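PDB 6BZN: halogenase PltM from Pseudomonas fluorescens, which halogenates phenolic substrates as a probably FAD-dependent flavoprotein, with unusual tolerance of both the substrate and the halide. Local coordinates for residues Ser328-Gly333 / Glu384-Cys389; Leu339-Gly344 / Ile355-Ser360. One frame throughout, in Å; residues are numbered along the deposited sequence.

Interaction 1 of 2, residues Ser328-Gly333 / Glu384-Cys389; sequences SVQNVG and EVERHC
The loop between strand 327-328 and strand 336-338, the latter an outer strand of the parallel five-stranded sheet, is pinned to helix 383-406 by Glu386, whose carboxylate lies against the backbone of Gln330, Asn331 and Val332. CG of Glu386 stands opposite the backbone N (chi1 -177°) and the chain runs on extended, carrying the acid from the helix to the loop. Its OE2 accepts the N-H of Asn331, with Asn331 N to Glu386 OE2 2.9 Å and an N-H...O angle of 163°; the donor comes to the anti side, 34° out of the carboxylate plane. The next amide, Val332 N, adds a weak bond to the same Glu386 OE2 at 3.4 Å. Arg379, just before the helix, makes a salt bridge to this oxygen as well and also bonds to Val332 O. The other oxygen, Glu386 OE1, accepts a hydrogen bond from a water whose oxygen is 2.7 Å away, and that water also donates to Val329 O, 2.8 Å from its oxygen. Beside the acid, the side chain of Asn331 runs back along that of Glu386 toward the helix: its OD1 rests 3.2 Å from Glu386 CB, while its ND2 meets Cys389 CB at 3.6 Å, one turn further along the helix. Val332 adds apolar contacts, its CG1 4.4 Å from Val385 CG1 and its CG2 beside Glu386 OE2. Both oxygens of the buried acid are thus used, and two N-H groups plus the guanidinium of Arg379 gathered at OE2 would probably favour its charged form; Asn331 OD1, by contrast, is buried among Glu386 carbons without a hydrogen-bond partner.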
ATOM      1  N   SER A 328      -9.784   4.569  12.117  1.00 14.26           N
ATOM      2  CA  SER A 328      -9.720   5.208  13.433  1.00 14.26           C
ATOM      3  C   SER A 328     -10.380   6.568  13.414  1.00 14.68           C
ATOM      4  O   SER A 328     -10.378   7.266  12.400  1.00 13.91           O
ATOM      5  CB  SER A 328      -8.279   5.355  13.902  1.00 14.33           C
ATOM      6  OG  SER A 328      -7.637   4.100  14.045  1.00 14.57           O
ATOM      7  N   VAL A 329     -10.944   6.943  14.555  1.00 15.18           N
ATOM      8  CA  VAL A 329     -11.645   8.218  14.676  1.00 15.88           C
ATOM      9  C   VAL A 329     -10.674   9.403  14.851  1.00 16.18           C
ATOM     10  O   VAL A 329     -11.011  10.542  14.514  1.00 15.30           O
ATOM     11  CB  VAL A 329     -12.712   8.186  15.804  1.00 16.83           C
ATOM     12  CG1 VAL A 329     -13.721   7.077  15.555  1.00 16.97           C
ATOM     13  CG2 VAL A 329     -12.092   8.008  17.183  1.00 17.88           C
ATOM     14  N   GLN A 330      -9.495   9.129  15.406  1.00 15.65           N
ATOM     15  CA  GLN A 330      -8.402  10.099  15.554  1.00 16.32           C
ATOM     16  C   GLN A 330      -7.120   9.292  15.503  1.00 15.13           C
ATOM     17  O   GLN A 330      -7.155   8.072  15.699  1.00 15.50           O
ATOM     18  CB  GLN A 330      -8.438  10.802  16.914  1.00 17.91           C
ATOM     19  CG  GLN A 330      -9.600  11.755  17.133  1.00 19.66           C
ATOM     20  CD  GLN A 330      -9.502  12.497  18.468  1.00 22.20           C
ATOM     21  OE1 GLN A 330      -8.841  12.042  19.395  1.00 23.67           O
ATOM     22  NE2 GLN A 330     -10.164  13.639  18.561  1.00 23.89           N
ATOM     23  N   ASN A 331      -6.004   9.951  15.239  1.00 14.08           N
ATOM     24  CA  ASN A 331      -4.723   9.265  15.328  1.00 14.53           C
ATOM     25  C   ASN A 331      -3.535  10.084  15.787  1.00 14.14           C
ATOM     26  O   ASN A 331      -2.413   9.607  15.721  1.00 13.62           O
ATOM     27  CB  ASN A 331      -4.428   8.569  13.982  1.00 14.55           C
ATOM     28  CG  ASN A 331      -3.876   9.518  12.939  1.00 15.35           C
ATOM     29  OD1 ASN A 331      -4.079  10.724  13.016  1.00 16.14           O
ATOM     30  ND2 ASN A 331      -3.171   8.976  11.946  1.00 15.52           N
ATOM     31  N   VAL A 332      -3.767  11.305  16.266  1.00 14.86           N
ATOM     32  CA  VAL A 332      -2.710  12.106  16.867  1.00 14.67           C
ATOM     33  C   VAL A 332      -3.217  12.665  18.185  1.00 14.76           C
ATOM     34  O   VAL A 332      -4.421  12.879  18.362  1.00 13.99           O
ATOM     35  CB  VAL A 332      -2.240  13.253  15.943  1.00 15.03           C
ATOM     36  CG1 VAL A 332      -1.724  12.707  14.613  1.00 15.27           C
ATOM     37  CG2 VAL A 332      -3.350  14.262  15.679  1.00 14.92           C
ATOM     38  N   GLY A 333      -2.285  12.894  19.099  1.00 15.56           N
ATOM     39  CA  GLY A 333      -2.558  13.617  20.350  1.00 15.97           C
ATOM     40  C   GLY A 333      -1.394  14.519  20.665  1.00 16.63           C
ATOM     41  O   GLY A 333      -0.475  14.662  19.864  1.00 17.36           O
ATOM     42  N   GLU A 384      -2.697  18.112  10.590  1.00 15.92           N
ATOM     43  CA  GLU A 384      -2.642  17.810   9.165  1.00 16.42           C
ATOM     44  C   GLU A 384      -2.142  16.387   8.884  1.00 15.38           C
ATOM     45  O   GLU A 384      -2.426  15.835   7.817  1.00 14.66           O
ATOM     46  CB  GLU A 384      -1.812  18.851   8.416  1.00 17.82           C
ATOM     47  CG  GLU A 384      -2.410  20.260   8.472  1.00 19.60           C
ATOM     48  CD  GLU A 384      -3.779  20.397   7.807  1.00 22.68           C
ATOM     49  OE1 GLU A 384      -4.049  19.688   6.814  1.00 23.34           O
ATOM     50  OE2 GLU A 384      -4.589  21.241   8.272  1.00 24.98           O
ATOM     51  N   VAL A 385      -1.408  15.802   9.825  1.00 14.04           N
ATOM     52  CA  VAL A 385      -1.038  14.391   9.728  1.00 13.95           C
ATOM     53  C   VAL A 385      -2.314  13.533   9.830  1.00 13.84           C
ATOM     54  O   VAL A 385      -2.535  12.610   9.025  1.00 13.75           O
ATOM     55  CB  VAL A 385       0.017  13.998  10.786  1.00 13.83           C
ATOM     56  CG1 VAL A 385       0.327  12.515  10.741  1.00 13.98           C
ATOM     57  CG2 VAL A 385       1.301  14.785  10.553  1.00 14.22           C
ATOM     58  N   GLU A 386      -3.162  13.847  10.801  1.00 13.91           N
ATOM     59  CA  GLU A 386      -4.439  13.155  10.942  1.00 14.20           C
ATOM     60  C   GLU A 386      -5.359  13.349   9.739  1.00 14.60           C
ATOM     61  O   GLU A 386      -5.986  12.406   9.274  1.00 14.00           O
ATOM     62  CB  GLU A 386      -5.157  13.644  12.196  1.00 14.66           C
ATOM     63  CG  GLU A 386      -6.462  12.932  12.473  1.00 15.24           C
ATOM     64  CD  GLU A 386      -7.017  13.300  13.824  1.00 16.22           C
ATOM     65  OE1 GLU A 386      -7.901  14.173  13.886  1.00 16.54           O
ATOM     66  OE2 GLU A 386      -6.532  12.751  14.835  1.00 15.53           O
ATOM     67  N   ARG A 387      -5.470  14.591   9.278  1.00 15.26           N
ATOM     68  CA  ARG A 387      -6.310  14.897   8.133  1.00 16.03           C
ATOM     69  C   ARG A 387      -5.889  14.085   6.908  1.00 14.97           C
ATOM     70  O   ARG A 387      -6.728  13.459   6.276  1.00 15.01           O
ATOM     71  CB  ARG A 387      -6.295  16.395   7.835  1.00 17.64           C
ATOM     72  CG  ARG A 387      -7.062  16.785   6.582  1.00 20.17           C
ATOM     73  CD  ARG A 387      -7.191  18.296   6.487  1.00 21.95           C
ATOM     74  NE  ARG A 387      -7.698  18.729   5.181  1.00 23.86           N
ATOM     75  CZ  ARG A 387      -7.115  19.609   4.359  1.00 24.56           C
ATOM     76  NH1 ARG A 387      -5.966  20.207   4.658  1.00 23.89           N
ATOM     77  NH2 ARG A 387      -7.710  19.909   3.201  1.00 25.45           N
ATOM     78  N   HIS A 388      -4.599  14.088   6.582  1.00 14.16           N
ATOM     79  CA  HIS A 388      -4.102  13.227   5.511  1.00 13.56           C
ATOM     80  C   HIS A 388      -4.466  11.742   5.740  1.00 13.32           C
ATOM     81  O   HIS A 388      -5.050  11.108   4.866  1.00 12.54           O
ATOM     82  CB  HIS A 388      -2.591  13.357   5.320  1.00 13.62           C
ATOM     83  CG  HIS A 388      -2.026  12.242   4.509  1.00 13.32           C
ATOM     84  ND1 HIS A 388      -1.298  11.212   5.065  1.00 13.36           N
ATOM     85  CD2 HIS A 388      -2.202  11.922   3.207  1.00 13.10           C
ATOM     86  CE1 HIS A 388      -0.993  10.340   4.123  1.00 13.43           C
ATOM     87  NE2 HIS A 388      -1.540  10.743   2.990  1.00 13.20           N
ATOM     88  N   CYS A 389      -4.154  11.199   6.918  1.00 13.16           N
ATOM     89  CA  CYS A 389      -4.297   9.754   7.127  1.00 13.49           C
ATOM     90  C   CYS A 389      -5.752   9.304   7.086  1.00 12.95           C
ATOM     91  O   CYS A 389      -6.095   8.322   6.398  1.00 12.34           O
ATOM     92  CB  CYS A 389      -3.644   9.302   8.428  1.00 14.22           C
ATOM     93  SG  CYS A 389      -3.643   7.496   8.553  1.00 16.41           S
TER
HETATM   94  O   HOH W   1     -10.475  13.240  14.112  1.00 30.69           O

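Interaction 2 of 2, residues Leu339-Gly344 / Ile355-Ser360; sequences LPQATG and ITTFES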
ATOM      1  N   LEU A 339       0.951   5.901  13.039  1.00 12.94           N
ATOM      2  CA  LEU A 339       1.187   5.851  11.605  1.00 13.43           C
ATOM      3  C   LEU A 339       0.034   5.106  10.910  1.00 12.91           C
ATOM      4  O   LEU A 339      -0.827   4.508  11.577  1.00 12.17           O
ATOM      5  CB  LEU A 339       2.555   5.235  11.313  1.00 13.80           C
ATOM      6  CG  LEU A 339       3.772   6.108  11.612  1.00 14.29           C
ATOM      7  CD1 LEU A 339       5.018   5.347  11.173  1.00 14.56           C
ATOM      8  CD2 LEU A 339       3.734   7.467  10.936  1.00 14.76           C
ATOM      9  N   PRO A 340      -0.021   5.163   9.564  1.00 13.18           N
ATOM     10  CA  PRO A 340      -1.221   4.634   8.891  1.00 13.39           C
ATOM     11  C   PRO A 340      -1.616   3.201   9.179  1.00 13.67           C
ATOM     12  O   PRO A 340      -2.789   2.973   9.438  1.00 13.32           O
ATOM     13  CB  PRO A 340      -0.902   4.835   7.416  1.00 12.99           C
ATOM     14  CG  PRO A 340      -0.134   6.113   7.440  1.00 12.97           C
ATOM     15  CD  PRO A 340       0.780   5.974   8.631  1.00 12.73           C
ATOM     16  N   GLN A 341      -0.690   2.247   9.188  1.00 14.88           N
ATOM     17  CA  GLN A 341      -1.076   0.855   9.507  1.00 16.57           C
ATOM     18  C   GLN A 341      -1.735   0.697  10.882  1.00 16.36           C
ATOM     19  O   GLN A 341      -2.648  -0.124  11.047  1.00 16.32           O
ATOM     20  CB  GLN A 341       0.119  -0.096   9.438  1.00 19.11           C
ATOM     21  CG  GLN A 341       0.638  -0.370   8.052  1.00 21.59           C
ATOM     22  CD  GLN A 341      -0.264  -1.297   7.237  1.00 25.80           C
ATOM     23  OE1 GLN A 341      -0.726  -0.919   6.158  1.00 28.23           O
ATOM     24  NE2 GLN A 341      -0.485  -2.523   7.728  1.00 28.41           N
ATOM     25  N   ALA A 342      -1.259   1.465  11.860  1.00 14.58           N
ATOM     26  CA  ALA A 342      -1.858   1.477  13.184  1.00 14.63           C
ATOM     27  C   ALA A 342      -3.228   2.183  13.212  1.00 14.43           C
ATOM     28  O   ALA A 342      -3.995   1.977  14.146  1.00 15.65           O
ATOM     29  CB  ALA A 342      -0.908   2.120  14.177  1.00 14.54           C
ATOM     30  N   THR A 343      -3.511   3.016  12.208  1.00 13.54           N
ATOM     31  CA  THR A 343      -4.723   3.836  12.135  1.00 13.25           C
ATOM     32  C   THR A 343      -5.835   3.191  11.343  1.00 13.22           C
ATOM     33  O   THR A 343      -6.990   3.139  11.791  1.00 13.75           O
ATOM     34  CB  THR A 343      -4.398   5.190  11.453  1.00 13.18           C
ATOM     35  OG1 THR A 343      -3.338   5.823  12.170  1.00 12.69           O
ATOM     36  CG2 THR A 343      -5.583   6.109  11.441  1.00 13.31           C
ATOM     37  N   GLY A 344      -5.499   2.735  10.139  1.00 12.51           N
ATOM     38  CA  GLY A 344      -6.491   2.165   9.260  1.00 12.98           C
ATOM     39  C   GLY A 344      -5.897   1.334   8.154  1.00 13.38           C
ATOM     40  O   GLY A 344      -4.779   1.595   7.718  1.00 14.32           O
ATOM     41  N   ILE A 355       1.716   3.506   0.193  1.00 12.50           N
ATOM     42  CA  ILE A 355       1.668   4.888  -0.232  1.00 12.25           C
ATOM     43  C   ILE A 355       1.306   5.772   0.958  1.00 12.12           C
ATOM     44  O   ILE A 355       2.014   6.742   1.253  1.00 12.07           O
ATOM     45  CB  ILE A 355       0.639   5.104  -1.364  1.00 12.11           C
ATOM     46  CG1 ILE A 355       1.043   4.298  -2.604  1.00 12.10           C
ATOM     47  CG2 ILE A 355       0.519   6.584  -1.661  1.00 12.24           C
ATOM     48  CD1 ILE A 355       0.024   4.301  -3.734  1.00 12.10           C
ATOM     49  N   THR A 356       0.205   5.427   1.631  1.00 11.70           N
ATOM     50  CA  THR A 356      -0.266   6.219   2.760  1.00 11.82           C
ATOM     51  C   THR A 356       0.810   6.276   3.847  1.00 12.06           C
ATOM     52  O   THR A 356       1.071   7.353   4.406  1.00 12.28           O
ATOM     53  CB  THR A 356      -1.573   5.653   3.332  1.00 11.78           C
ATOM     54  OG1 THR A 356      -2.526   5.483   2.271  1.00 12.22           O
ATOM     55  CG2 THR A 356      -2.149   6.565   4.374  1.00 11.82           C
ATOM     56  N   THR A 357       1.439   5.130   4.116  1.00 11.85           N
ATOM     57  CA  THR A 357       2.544   5.045   5.083  1.00 12.38           C
ATOM     58  C   THR A 357       3.695   6.022   4.802  1.00 12.22           C
ATOM     59  O   THR A 357       4.092   6.787   5.687  1.00 11.63           O
ATOM     60  CB  THR A 357       3.082   3.609   5.173  1.00 12.85           C
ATOM     61  OG1 THR A 357       2.049   2.758   5.676  1.00 13.35           O
ATOM     62  CG2 THR A 357       4.304   3.509   6.109  1.00 12.84           C
ATOM     63  N   PHE A 358       4.254   5.988   3.596  1.00 11.98           N
ATOM     64  CA  PHE A 358       5.428   6.804   3.320  1.00 12.27           C
ATOM     65  C   PHE A 358       5.066   8.279   3.304  1.00 12.03           C
ATOM     66  O   PHE A 358       5.858   9.117   3.746  1.00 12.52           O
ATOM     67  CB  PHE A 358       6.118   6.399   2.005  1.00 12.57           C
ATOM     68  CG  PHE A 358       6.621   4.970   1.980  1.00 13.07           C
ATOM     69  CD1 PHE A 358       7.067   4.332   3.130  1.00 13.77           C
ATOM     70  CD2 PHE A 358       6.681   4.275   0.784  1.00 13.69           C
ATOM     71  CE1 PHE A 358       7.525   3.024   3.083  1.00 14.40           C
ATOM     72  CE2 PHE A 358       7.139   2.959   0.734  1.00 14.01           C
ATOM     73  CZ  PHE A 358       7.548   2.332   1.887  1.00 14.25           C
ATOM     74  N   GLU A 359       3.879   8.605   2.804  1.00 12.29           N
ATOM     75  CA  GLU A 359       3.445  10.011   2.793  1.00 12.70           C
ATOM     76  C   GLU A 359       3.243  10.504   4.217  1.00 12.35           C
ATOM     77  O   GLU A 359       3.639  11.626   4.545  1.00 12.48           O
ATOM     78  CB  GLU A 359       2.182  10.236   1.964  1.00 13.64           C
ATOM     79  CG  GLU A 359       1.865  11.729   1.881  1.00 14.88           C
ATOM     80  CD  GLU A 359       0.719  12.082   0.964  1.00 16.84           C
ATOM     81  OE1 GLU A 359       0.405  11.285   0.057  1.00 18.22           O
ATOM     82  OE2 GLU A 359       0.142  13.185   1.165  1.00 17.82           O
ATOM     83  N   SER A 360       2.680   9.659   5.075  1.00 11.96           N
ATOM     84  CA  SER A 360       2.440  10.065   6.467  1.00 12.38           C
ATOM     85  C   SER A 360       3.754  10.339   7.199  1.00 12.01           C
ATOM     86  O   SER A 360       3.864  11.300   7.976  1.00 12.02           O
ATOM     87  CB  SER A 360       1.593   9.014   7.214  1.00 12.17           C
ATOM     88  OG  SER A 360       1.201   9.526   8.474  1.00 12.70           O
TER
HETATM   89  O   HOH W   2       2.174   2.669   8.752  1.00 15.31           O
HETATM   90  O   HOH W   3       2.348   0.108   5.054  1.00 40.79           O
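Pro340, the first residue of short helix 340-343, sets its ring into helix 352-374 between Thr356, Thr357 and Ser360. Starting at the ring's root, Pro340 CB lies 3.7 Å from the methyl Thr356 CG2, with Thr357 OG1 slightly farther off. Pro340 CG reaches deepest: it is 3.4 Å from Ser360 CB, tighter than usual for two carbons, and 3.5 Å from the carbonyl oxygen Thr356 O. Pro340 CD returns past Ser360, whose OG, turned opposite the serine's own backbone N (chi1 -171°), comes to 3.6 Å from it. Leu339 CD2 approaches the same hydroxyl from the N-cap position. With an alanine here in place of Pro340, CG and CD would be gone and a gap would probably open beside Ser360 CB and Thr356 O. Polar links run through water instead. One water accepts from Gln341 N at 2.9 Å and donates to Thr357 OG1 at 3.1 Å; a second donates to Thr357 OG1 at 2.7 Å and, weakly, to Gln341 OE1. Thr357 OG1 is also hydrogen-bonded to Gly353 O. The two helices therefore meet by close van der Waals packing of the proline ring on a partly polar helix surface, with a hydrated margin at Gln341, a residue seen to bind FAD in this protein.

How the interactions relate
Interactions 1 and 2 have centres about 10 Å apart. Thr343, of the 339-344 segment, reaches back to loop 328-333: its O and Ser328 OG form a probable but unusually short hydrogen bond, and Thr343 OG1 probably pairs with Asn331 ND2 at 3.2 Å. On the helical side, His388 packs against Glu359, with His388 NE2 3.3 Å from Glu359 CD, so the successive helices 352-374 and 383-406 touch directly. Interaction 2 itself holds the FAD-binding Gln341, and the side chain of Cys389 in interaction 1 is about 9 Å from that of Gln341. The side chain of Thr357 is about 4 Å from that of Ala34, of another FAD site. No FAD is bound in this model.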